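Long-range contacts in beta-glucanase (Podospora anserina, PDB 4LE4), which probably hydrolyses beta-glucan chains as a member of glycoside hydrolase family 131 and is seen here with cellotriose: residues R8-T13 and G57-A62; G93-F99 and V165-F171; K104-A110 and N221-Y225. All coordinates share one frame; numbering follows the deposited sequence.

Overall arrangement
All three contacts reach the same antiparallel sheet of the family 131 domain, a member of the concanavalin clan. In that sheet strands 61-66, 222-233, 94-102 and 163-170 follow one another as neighbours. Contact 1 sets a loop against the start of strand 61-66. Contact 2 pairs strands 94-102 and 163-170. Contact 3 lays a loop on the start of strand 222-233. The centre of contact 1 is about 21 Å from those of contacts 2 and 3, which lie about 27 Å apart on opposite sides of the chain's centre. Contact 1 closes before the others open; contacts 2 and 3 interleave along the chain. One sheet thus joins distant parts of the sequence.

Contact 1 of 3, residues R8-T13 and G57-A62; sequences RFNDMT and GSRQGA
Asn10 and Arg59 face each other with CA atoms 5.9 Å apart. The 8-13 segment forms a type I beta turn from Phe9 to Met12, closed by a bond from Met12 N to Phe9 O. The 57-62 segment is irregular until Gly61, where strand 61-66 begins. Every direct hydrogen bond between the two uses a side chain. The Asn10 amide employs both its ends. Its OD1 accepts from Arg59 N at 2.9 Å, in the carbonyl plane. Its ND2 donates to Gly57 O at 3.0 Å, in a nearly straight bond (170°). Together these bonds fix the rotation of the amide. Arg59 reaches back the other way. With CG anti to the backbone N (chi1 178°) and a bend at chi3, its chain slides past Asn10. Arg59 NH2 then bonds to Asn10 O at 3.0 Å and to Met12 O at 2.7 Å. Both oxygens lie at the guanidinium edge, but the nitrogen stands above both carbonyl planes. One nitrogen thus clamps two carbonyls of the turn. Arg8 CD rests 3.4 Å from Ser58 OG, and Gly57 O lies over one face of the Arg8 guanidinium. The polar ends of this pair have their main partners outside the two segments: Arg8 NE forms a salt bridge with Asp6, and Ser58 OG a hydrogen bond with Asp55. Phe9 CE2 meets Ala62 CB at 3.7 Å. Water 1 bridges Arg8 O and Gln60 O. The result is a beta turn held by an arginine and an asparagine against the start of a sheet strand in a concanavalin-type beta-sandwich.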
loop_
_atom_site.group_PDB
_atom_site.type_symbol
_atom_site.label_atom_id
_atom_site.label_comp_id
_atom_site.label_asym_id
_atom_site.label_seq_id
_atom_site.Cartn_x
_atom_site.Cartn_y
_atom_site.Cartn_z
ATOM N N ARG A 8 1.334 -9.880 -5.946
ATOM C CA ARG A 8 0.149 -9.673 -6.750
ATOM C C ARG A 8 -0.995 -10.663 -6.586
ATOM O O ARG A 8 -1.998 -10.521 -7.255
ATOM C CB ARG A 8 0.562 -9.540 -8.209
ATOM C CG ARG A 8 1.301 -8.221 -8.407
ATOM C CD ARG A 8 1.856 -8.068 -9.771
ATOM N NE ARG A 8 2.871 -9.059 -10.122
ATOM C CZ ARG A 8 3.449 -9.110 -11.317
ATOM N NH1 ARG A 8 4.374 -10.031 -11.579
ATOM N NH2 ARG A 8 3.092 -8.248 -12.262
ATOM N N PHE A 9 -0.804 -11.638 -5.686
ATOM C CA PHE A 9 -1.768 -12.683 -5.304
ATOM C C PHE A 9 -2.030 -13.697 -6.431
ATOM O O PHE A 9 -2.948 -14.504 -6.323
ATOM C CB PHE A 9 -3.116 -12.052 -4.917
ATOM C CG PHE A 9 -3.030 -10.954 -3.865
ATOM C CD1 PHE A 9 -2.843 -11.262 -2.533
ATOM C CD2 PHE A 9 -3.181 -9.617 -4.226
ATOM C CE1 PHE A 9 -2.809 -10.249 -1.551
ATOM C CE2 PHE A 9 -3.149 -8.600 -3.247
ATOM C CZ PHE A 9 -2.963 -8.932 -1.917
ATOM N N ASN A 10 -1.207 -13.672 -7.474
ATOM C CA ASN A 10 -1.437 -14.532 -8.636
ATOM C C ASN A 10 -1.524 -16.033 -8.401
ATOM O O ASN A 10 -2.167 -16.725 -9.196
ATOM C CB ASN A 10 -0.420 -14.238 -9.742
ATOM C CG ASN A 10 -0.679 -12.922 -10.429
ATOM O OD1 ASN A 10 -1.816 -12.427 -10.473
ATOM N ND2 ASN A 10 0.361 -12.362 -11.010
ATOM N N ASP A 11 -0.912 -16.527 -7.330
ATOM C CA ASP A 11 -0.990 -17.948 -7.012
ATOM C C ASP A 11 -2.057 -18.250 -5.955
ATOM O O ASP A 11 -2.147 -19.373 -5.461
ATOM C CB ASP A 11 0.374 -18.472 -6.551
ATOM C CG ASP A 11 1.337 -18.692 -7.711
ATOM O OD1 ASP A 11 0.965 -18.424 -8.872
ATOM O OD2 ASP A 11 2.487 -19.146 -7.469
ATOM N N MET A 12 -2.867 -17.257 -5.599
ATOM C CA MET A 12 -3.935 -17.471 -4.629
ATOM C C MET A 12 -5.264 -17.532 -5.333
ATOM O O MET A 12 -5.501 -16.811 -6.301
ATOM C CB MET A 12 -4.046 -16.332 -3.626
ATOM C CG MET A 12 -2.958 -16.323 -2.607
ATOM S SD MET A 12 -3.324 -15.009 -1.425
ATOM C CE MET A 12 -1.670 -14.647 -0.942
ATOM N N THR A 13 -6.143 -18.380 -4.825
ATOM C CA THR A 13 -7.466 -18.474 -5.389
ATOM C C THR A 13 -8.383 -17.440 -4.751
ATOM O O THR A 13 -9.185 -16.811 -5.434
ATOM C CB THR A 13 -7.997 -19.883 -5.187
ATOM O OG1 THR A 13 -7.183 -20.762 -5.977
ATOM C CG2 THR A 13 -9.472 -19.998 -5.601
ATOM N N GLY A 57 -0.800 -7.750 -15.486
ATOM C CA GLY A 57 0.131 -8.567 -14.735
ATOM C C GLY A 57 -0.466 -9.082 -13.427
ATOM O O GLY A 57 0.087 -9.993 -12.803
ATOM N N SER A 58 -1.611 -8.528 -13.021
ATOM C CA SER A 58 -2.285 -8.936 -11.779
ATOM C C SER A 58 -3.618 -9.572 -12.161
ATOM O O SER A 58 -4.394 -8.958 -12.874
ATOM C CB SER A 58 -2.578 -7.717 -10.900
ATOM O OG SER A 58 -1.388 -7.132 -10.415
ATOM N N ARG A 59 -3.874 -10.798 -11.713
ATOM C CA ARG A 59 -5.142 -11.443 -12.068
ATOM C C ARG A 59 -6.307 -10.896 -11.241
ATOM O O ARG A 59 -7.407 -10.660 -11.757
ATOM C CB ARG A 59 -5.043 -12.958 -11.870
ATOM C CG ARG A 59 -6.350 -13.679 -12.189
ATOM C CD ARG A 59 -6.113 -15.175 -12.264
ATOM N NE ARG A 59 -5.401 -15.705 -11.109
ATOM C CZ ARG A 59 -5.949 -16.020 -9.943
ATOM N NH1 ARG A 59 -7.252 -15.858 -9.718
ATOM N NH2 ARG A 59 -5.185 -16.562 -9.004
ATOM N N GLN A 60 -6.058 -10.672 -9.959
ATOM C CA GLN A 60 -7.093 -10.173 -9.085
ATOM C C GLN A 60 -6.513 -9.018 -8.248
ATOM O O GLN A 60 -5.323 -8.974 -8.030
ATOM C CB GLN A 60 -7.531 -11.261 -8.127
ATOM C CG GLN A 60 -8.271 -12.436 -8.739
ATOM C CD GLN A 60 -8.907 -13.286 -7.686
ATOM O OE1 GLN A 60 -8.253 -14.150 -7.064
ATOM N NE2 GLN A 60 -10.193 -13.052 -7.457
ATOM N N GLY A 61 -7.371 -8.119 -7.794
ATOM C CA GLY A 61 -6.940 -7.039 -6.919
ATOM C C GLY A 61 -7.504 -7.406 -5.556
ATOM O O GLY A 61 -8.288 -8.346 -5.414
ATOM N N ALA A 62 -7.127 -6.659 -4.525
ATOM C CA ALA A 62 -7.619 -6.941 -3.201
ATOM C C ALA A 62 -8.388 -5.762 -2.629
ATOM O O ALA A 62 -7.935 -4.620 -2.706
ATOM C CB ALA A 62 -6.441 -7.284 -2.276
HETATM O O HOH W 1 -2.893 -7.826 -7.532
HETATM O O HOH W 2 -3.861 -11.877 -8.795
HETATM O O HOH W 3 -5.408 -13.982 -7.553
HETATM O O HOH W 4 -2.936 -15.959 -12.259
HETATM O O HOH W 5 -9.389 -17.715 -8.194
#

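Contact 2 of 3, residues G93-F99 and V165-F171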
loop_
_atom_site.group_PDB
_atom_site.type_symbol
_atom_site.label_atom_id
_atom_site.label_comp_id
_atom_site.label_asym_id
_atom_site.label_seq_id
_atom_site.Cartn_x
_atom_site.Cartn_y
_atom_site.Cartn_z
ATOM N N GLY A 93 20.508 -1.777 -0.797
ATOM C CA GLY A 93 20.773 -1.201 -2.097
ATOM C C GLY A 93 19.603 -0.425 -2.665
ATOM O O GLY A 93 18.802 0.169 -1.924
ATOM N N LYS A 94 19.516 -0.415 -3.989
ATOM C CA LYS A 94 18.435 0.300 -4.648
ATOM C C LYS A 94 17.357 -0.698 -4.995
ATOM O O LYS A 94 17.590 -1.686 -5.708
ATOM C CB LYS A 94 18.937 1.018 -5.911
ATOM C CG LYS A 94 18.007 2.149 -6.398
ATOM C CD LYS A 94 18.221 2.421 -7.893
ATOM C CE LYS A 94 17.971 1.118 -8.678
ATOM N NZ LYS A 94 18.150 1.179 -10.163
ATOM N N VAL A 95 16.157 -0.420 -4.495
ATOM C CA VAL A 95 15.006 -1.306 -4.670
ATOM C C VAL A 95 13.783 -0.463 -5.017
ATOM O O VAL A 95 13.668 0.662 -4.539
ATOM C CB VAL A 95 14.707 -2.036 -3.342
ATOM C CG1 VAL A 95 13.619 -3.066 -3.545
ATOM C CG2 VAL A 95 15.983 -2.676 -2.803
ATOM N N TYR A 96 12.889 -0.989 -5.855
ATOM C CA TYR A 96 11.672 -0.260 -6.221
ATOM C C TYR A 96 10.471 -0.970 -5.620
ATOM O O TYR A 96 10.278 -2.167 -5.851
ATOM C CB TYR A 96 11.497 -0.229 -7.732
ATOM C CG TYR A 96 12.633 0.461 -8.440
ATOM C CD1 TYR A 96 12.644 1.850 -8.596
ATOM C CD2 TYR A 96 13.684 -0.273 -8.957
ATOM C CE1 TYR A 96 13.696 2.487 -9.272
ATOM C CE2 TYR A 96 14.735 0.346 -9.616
ATOM C CZ TYR A 96 14.734 1.715 -9.771
ATOM O OH TYR A 96 15.797 2.303 -10.424
ATOM N N TYR A 97 9.656 -0.233 -4.868
ATOM C CA TYR A 97 8.485 -0.816 -4.216
ATOM C C TYR A 97 7.233 -0.370 -4.958
ATOM O O TYR A 97 6.878 0.800 -4.926
ATOM C CB TYR A 97 8.395 -0.342 -2.773
ATOM C CG TYR A 97 9.273 -1.090 -1.823
ATOM C CD1 TYR A 97 10.660 -1.040 -1.950
ATOM C CD2 TYR A 97 8.723 -1.831 -0.777
ATOM C CE1 TYR A 97 11.473 -1.716 -1.039
ATOM C CE2 TYR A 97 9.523 -2.509 0.132
ATOM C CZ TYR A 97 10.901 -2.442 -0.004
ATOM O OH TYR A 97 11.700 -3.070 0.942
ATOM N N HIS A 98 6.568 -1.307 -5.616
ATOM C CA HIS A 98 5.378 -1.000 -6.408
ATOM C C HIS A 98 4.041 -1.312 -5.739
ATOM O O HIS A 98 3.919 -2.226 -4.928
ATOM C CB HIS A 98 5.334 -1.848 -7.690
ATOM C CG HIS A 98 6.331 -1.490 -8.745
ATOM N ND1 HIS A 98 7.615 -1.999 -8.771
ATOM C CD2 HIS A 98 6.198 -0.742 -9.866
ATOM C CE1 HIS A 98 8.232 -1.572 -9.860
ATOM N NE2 HIS A 98 7.392 -0.812 -10.543
ATOM N N PHE A 99 3.027 -0.550 -6.127
ATOM C CA PHE A 99 1.644 -0.804 -5.701
ATOM C C PHE A 99 0.700 0.132 -6.415
ATOM O O PHE A 99 1.092 1.215 -6.832
ATOM C CB PHE A 99 1.421 -0.735 -4.180
ATOM C CG PHE A 99 1.667 0.635 -3.564
ATOM C CD1 PHE A 99 2.957 1.041 -3.285
ATOM C CD2 PHE A 99 0.595 1.508 -3.270
ATOM C CE1 PHE A 99 3.216 2.295 -2.726
ATOM C CE2 PHE A 99 0.854 2.796 -2.693
ATOM C CZ PHE A 99 2.165 3.171 -2.428
ATOM N N VAL A 165 2.089 3.547 -8.023
ATOM C CA VAL A 165 3.241 4.149 -7.351
ATOM C C VAL A 165 4.446 3.201 -7.310
ATOM O O VAL A 165 4.290 1.970 -7.338
ATOM C CB VAL A 165 2.890 4.413 -5.852
ATOM C CG1 VAL A 165 4.133 4.896 -5.055
ATOM C CG2 VAL A 165 1.731 5.407 -5.744
ATOM N N ALA A 166 5.642 3.781 -7.340
ATOM C CA ALA A 166 6.824 3.000 -7.079
ATOM C C ALA A 166 7.700 3.880 -6.189
ATOM O O ALA A 166 7.996 5.025 -6.554
ATOM C CB ALA A 166 7.578 2.618 -8.354
ATOM N N TYR A 167 8.054 3.383 -4.997
ATOM C CA TYR A 167 8.990 4.127 -4.135
ATOM C C TYR A 167 10.369 3.680 -4.655
ATOM O O TYR A 167 10.610 2.491 -4.722
ATOM C CB TYR A 167 8.950 3.657 -2.690
ATOM C CG TYR A 167 7.651 3.806 -1.962
ATOM C CD1 TYR A 167 6.823 4.893 -2.195
ATOM C CD2 TYR A 167 7.291 2.886 -0.970
ATOM C CE1 TYR A 167 5.654 5.073 -1.445
ATOM C CE2 TYR A 167 6.126 3.048 -0.214
ATOM C CZ TYR A 167 5.310 4.150 -0.457
ATOM O OH TYR A 167 4.152 4.339 0.295
ATOM N N GLU A 168 11.225 4.618 -5.035
ATOM C CA GLU A 168 12.589 4.305 -5.499
ATOM C C GLU A 168 13.426 4.476 -4.233
ATOM O O GLU A 168 13.722 5.598 -3.811
ATOM C CB GLU A 168 13.026 5.318 -6.563
ATOM C CG GLU A 168 14.524 5.185 -6.913
ATOM C CD GLU A 168 14.984 6.047 -8.074
ATOM O OE1 GLU A 168 14.242 6.941 -8.521
ATOM O OE2 GLU A 168 16.127 5.826 -8.538
ATOM N N ILE A 169 13.793 3.370 -3.599
ATOM C CA ILE A 169 14.510 3.497 -2.354
ATOM C C ILE A 169 15.973 3.061 -2.494
ATOM O O ILE A 169 16.246 1.986 -3.013
ATOM C CB ILE A 169 13.830 2.634 -1.264
ATOM C CG1 ILE A 169 12.314 2.945 -1.232
ATOM C CG2 ILE A 169 14.489 2.902 0.113
ATOM C CD1 ILE A 169 11.545 2.225 -0.160
ATOM N N ASP A 170 16.888 3.908 -2.045
ATOM C CA ASP A 170 18.303 3.535 -2.044
ATOM C C ASP A 170 18.625 3.385 -0.572
ATOM O O ASP A 170 18.856 4.385 0.116
ATOM C CB ASP A 170 19.189 4.632 -2.644
ATOM C CG ASP A 170 20.636 4.159 -2.840
ATOM O OD1 ASP A 170 21.062 3.231 -2.114
ATOM O OD2 ASP A 170 21.335 4.713 -3.716
ATOM N N PHE A 171 18.634 2.152 -0.075
ATOM C CA PHE A 171 18.903 1.918 1.339
ATOM C C PHE A 171 20.361 2.186 1.743
ATOM O O PHE A 171 20.672 2.295 2.920
ATOM C CB PHE A 171 18.520 0.493 1.704
ATOM C CG PHE A 171 17.040 0.239 1.683
ATOM C CD1 PHE A 171 16.254 0.543 2.798
ATOM C CD2 PHE A 171 16.434 -0.320 0.564
ATOM C CE1 PHE A 171 14.871 0.294 2.800
ATOM C CE2 PHE A 171 15.058 -0.580 0.546
ATOM C CZ PHE A 171 14.268 -0.267 1.681
#
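Phe99 takes Val165 over one ring face and turns an edge toward Tyr167. Val165 CB sits 3.9 Å from the Phe99 ring centroid, a CH-pi contact. The Phe99 and Tyr167 rings form an offset edge-to-face pair with planes at 68°, and Phe99 CE1 stands over the Tyr167 face. The Phe99 CG lies between the backbone N and the carbonyl carbon (chi1 64°), and its ring runs alongside Val165. These rings belong to two antiparallel neighbours, strands 94-102 and 163-170, of a sheet in the concanavalin-type sandwich. The Tyr97 ring meets Ile169 CD1 obliquely and has Tyr167 O near its edge, while its OH bonds to Ile90 O. The Phe171 ring has Ile169 CG2 over the centre of one face; at its edge lie Val95 CG2 and Gly93 O. Phe99 packs on Ala118, and Tyr97, Tyr167 and Ile169 on Phe120, in strand 115-120 of the second sheet, so this side is interior. On the other side, Ala166 CB covers one face of the His98 imidazole, which also stacks with Tyr230. Tyr96 and Glu168 lie side by side, with Tyr96 CE1 3.7 Å from Glu168 CG. Glu168 OE1 goes on to Trp179 and Arg189. Seven backbone hydrogen bonds tie the strands, from Phe171 N to Gly93 O at one end to the Phe99 and Val165 pair at the other. Near the Gly93 end, Lys94 bends at chi3 and gives a short hydrogen bond from NZ to Tyr96 OH at 2.6 Å.

Contact 3 of 3, residues K104-A110 and N221-Y225; sequences KDINAPA and NEDFY
Asn107 meets Asp223 twice. Asn107 O accepts from Asp223 N at 2.8 Å, in the carbonyl plane. Asn107 ND2 donates to Asp223 OD2, also at 2.8 Å; it comes from above the carboxylate plane, while the oxygen lies in the amide plane. Asn107 is the third residue of a type II beta turn. Water 8 sits between Asn107 OD1 and Asn221 O, and water 10 between Ala108 O and Asn221 O. Asp223 OD2 also accepts from water 7, and OD1 from Thr65. A leucine in place of Asn107 would probably leave Asp223 OD2 without its amide partner and the carboxylate less firmly held. Water 7 itself accepts from Tyr225 OH at 2.6 Å and donates to Ile106 O. Water 6 accepts from Lys104 N and lies 2.7 Å from Asp223 O. Glu222 OE2 takes a weak bond from Ala110 N at 3.4 Å and a long, weak ion pair with Arg78; the stronger partner of this carboxylate is His115, at OE1. Pro109 CB touches Phe224 CZ at 3.6 Å. Lys104 crosses the Tyr225 ring at about a right angle, with CE over one face, 4.0 Å from the centroid. Its NZ is farther off and adds at most a weak cation-pi attraction. Direct hydrogen bonds, bridging waters and these two ring contacts thus join the loop to strand 222-233. With OD1 and OD2 both engaged, the buried Asp223 carboxylate is probably fixed in rotation.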
loop_
_atom_site.group_PDB
_atom_site.type_symbol
_atom_site.label_atom_id
_atom_site.label_comp_id
_atom_site.label_asym_id
_atom_site.label_seq_id
_atom_site.Cartn_x
_atom_site.Cartn_y
_atom_site.Cartn_z
ATOM N N LYS A 104 -13.298 4.163 -3.885
ATOM C CA LYS A 104 -14.575 4.428 -4.553
ATOM C C LYS A 104 -15.333 5.447 -3.665
ATOM O O LYS A 104 -14.848 5.846 -2.606
ATOM C CB LYS A 104 -15.393 3.126 -4.638
ATOM C CG LYS A 104 -14.781 2.065 -5.544
ATOM C CD LYS A 104 -15.672 0.783 -5.583
ATOM C CE LYS A 104 -15.089 -0.319 -6.467
ATOM N NZ LYS A 104 -15.061 0.050 -7.919
ATOM N N ASP A 105 -16.525 5.862 -4.087
ATOM C CA ASP A 105 -17.297 6.757 -3.245
ATOM C C ASP A 105 -18.077 5.930 -2.198
ATOM O O ASP A 105 -18.469 6.452 -1.162
ATOM C CB ASP A 105 -18.256 7.601 -4.097
ATOM C CG ASP A 105 -17.581 8.822 -4.679
ATOM O OD1 ASP A 105 -16.659 9.373 -4.018
ATOM O OD2 ASP A 105 -17.982 9.247 -5.785
ATOM N N ILE A 106 -18.303 4.639 -2.462
ATOM C CA ILE A 106 -19.002 3.784 -1.492
ATOM C C ILE A 106 -17.937 3.329 -0.495
ATOM O O ILE A 106 -16.841 2.908 -0.899
ATOM C CB ILE A 106 -19.630 2.530 -2.150
ATOM C CG1 ILE A 106 -20.826 2.935 -3.020
ATOM C CG2 ILE A 106 -20.073 1.544 -1.077
ATOM C CD1 ILE A 106 -21.976 3.545 -2.249
ATOM N N ASN A 107 -18.249 3.435 0.788
ATOM C CA ASN A 107 -17.301 3.079 1.839
ATOM C C ASN A 107 -15.972 3.811 1.586
ATOM O O ASN A 107 -14.891 3.227 1.700
ATOM C CB ASN A 107 -17.070 1.570 1.871
ATOM C CG ASN A 107 -18.309 0.827 2.251
ATOM O OD1 ASN A 107 -19.181 1.388 2.905
ATOM N ND2 ASN A 107 -18.400 -0.434 1.871
ATOM N N ALA A 108 -16.070 5.087 1.232
ATOM C CA ALA A 108 -14.863 5.866 0.984
ATOM C C ALA A 108 -14.126 6.151 2.285
ATOM O O ALA A 108 -14.737 6.306 3.335
ATOM C CB ALA A 108 -15.229 7.177 0.308
ATOM N N PRO A 109 -12.791 6.233 2.236
ATOM C CA PRO A 109 -12.070 6.523 3.484
ATOM C C PRO A 109 -12.527 7.890 4.025
ATOM O O PRO A 109 -12.773 8.832 3.256
ATOM C CB PRO A 109 -10.592 6.522 3.050
ATOM C CG PRO A 109 -10.635 6.740 1.583
ATOM C CD PRO A 109 -11.853 5.928 1.149
ATOM N N ALA A 110 -12.654 7.977 5.340
ATOM C CA ALA A 110 -13.099 9.210 6.000
ATOM C C ALA A 110 -12.058 10.325 5.808
ATOM O O ALA A 110 -10.885 10.142 6.173
ATOM C CB ALA A 110 -13.291 8.939 7.479
ATOM N N ASN A 221 -17.485 1.703 7.668
ATOM C CA ASN A 221 -16.686 0.846 6.817
ATOM C C ASN A 221 -15.964 1.655 5.759
ATOM O O ASN A 221 -16.531 2.561 5.151
ATOM C CB ASN A 221 -17.574 -0.220 6.181
ATOM C CG ASN A 221 -17.959 -1.315 7.167
ATOM O OD1 ASN A 221 -17.843 -1.143 8.372
ATOM N ND2 ASN A 221 -18.422 -2.446 6.650
ATOM N N GLU A 222 -14.694 1.309 5.559
ATOM C CA GLU A 222 -13.838 1.971 4.581
ATOM C C GLU A 222 -13.153 0.905 3.750
ATOM O O GLU A 222 -12.545 -0.016 4.303
ATOM C CB GLU A 222 -12.798 2.827 5.293
ATOM C CG GLU A 222 -13.437 3.991 6.033
ATOM C CD GLU A 222 -12.435 4.858 6.765
ATOM O OE1 GLU A 222 -11.259 4.849 6.356
ATOM O OE2 GLU A 222 -12.824 5.549 7.736
ATOM N N ASP A 223 -13.269 1.038 2.436
ATOM C CA ASP A 223 -12.694 0.079 1.493
ATOM C C ASP A 223 -11.567 0.709 0.666
ATOM O O ASP A 223 -11.716 1.811 0.143
ATOM C CB ASP A 223 -13.761 -0.431 0.512
ATOM C CG ASP A 223 -14.857 -1.291 1.183
ATOM O OD1 ASP A 223 -14.562 -2.005 2.176
ATOM O OD2 ASP A 223 -16.020 -1.279 0.690
ATOM N N PHE A 224 -10.469 -0.030 0.509
ATOM C CA PHE A 224 -9.312 0.415 -0.279
ATOM C C PHE A 224 -9.001 -0.712 -1.261
ATOM O O PHE A 224 -8.954 -1.859 -0.870
ATOM C CB PHE A 224 -8.118 0.650 0.646
ATOM C CG PHE A 224 -8.404 1.625 1.770
ATOM C CD1 PHE A 224 -9.114 1.224 2.890
ATOM C CD2 PHE A 224 -7.966 2.947 1.685
ATOM C CE1 PHE A 224 -9.397 2.126 3.933
ATOM C CE2 PHE A 224 -8.238 3.860 2.714
ATOM C CZ PHE A 224 -8.946 3.459 3.828
ATOM N N TYR A 225 -8.769 -0.374 -2.517
ATOM C CA TYR A 225 -8.529 -1.367 -3.566
ATOM C C TYR A 225 -7.075 -1.346 -3.951
ATOM O O TYR A 225 -6.508 -0.283 -4.136
ATOM C CB TYR A 225 -9.413 -1.041 -4.759
ATOM C CG TYR A 225 -10.860 -1.123 -4.344
ATOM C CD1 TYR A 225 -11.570 -2.311 -4.481
ATOM C CD2 TYR A 225 -11.494 -0.035 -3.730
ATOM C CE1 TYR A 225 -12.890 -2.431 -4.013
ATOM C CE2 TYR A 225 -12.803 -0.134 -3.261
ATOM C CZ TYR A 225 -13.505 -1.342 -3.406
ATOM O OH TYR A 225 -14.818 -1.472 -2.977
HETATM O O HOH W 6 -13.724 2.845 -1.285
HETATM O O HOH W 7 -16.429 0.199 -1.753
HETATM O O HOH W 8 -19.487 3.445 4.876
HETATM O O HOH W 9 -19.618 -2.950 3.680
HETATM O O HOH W 10 -16.876 5.394 4.640
#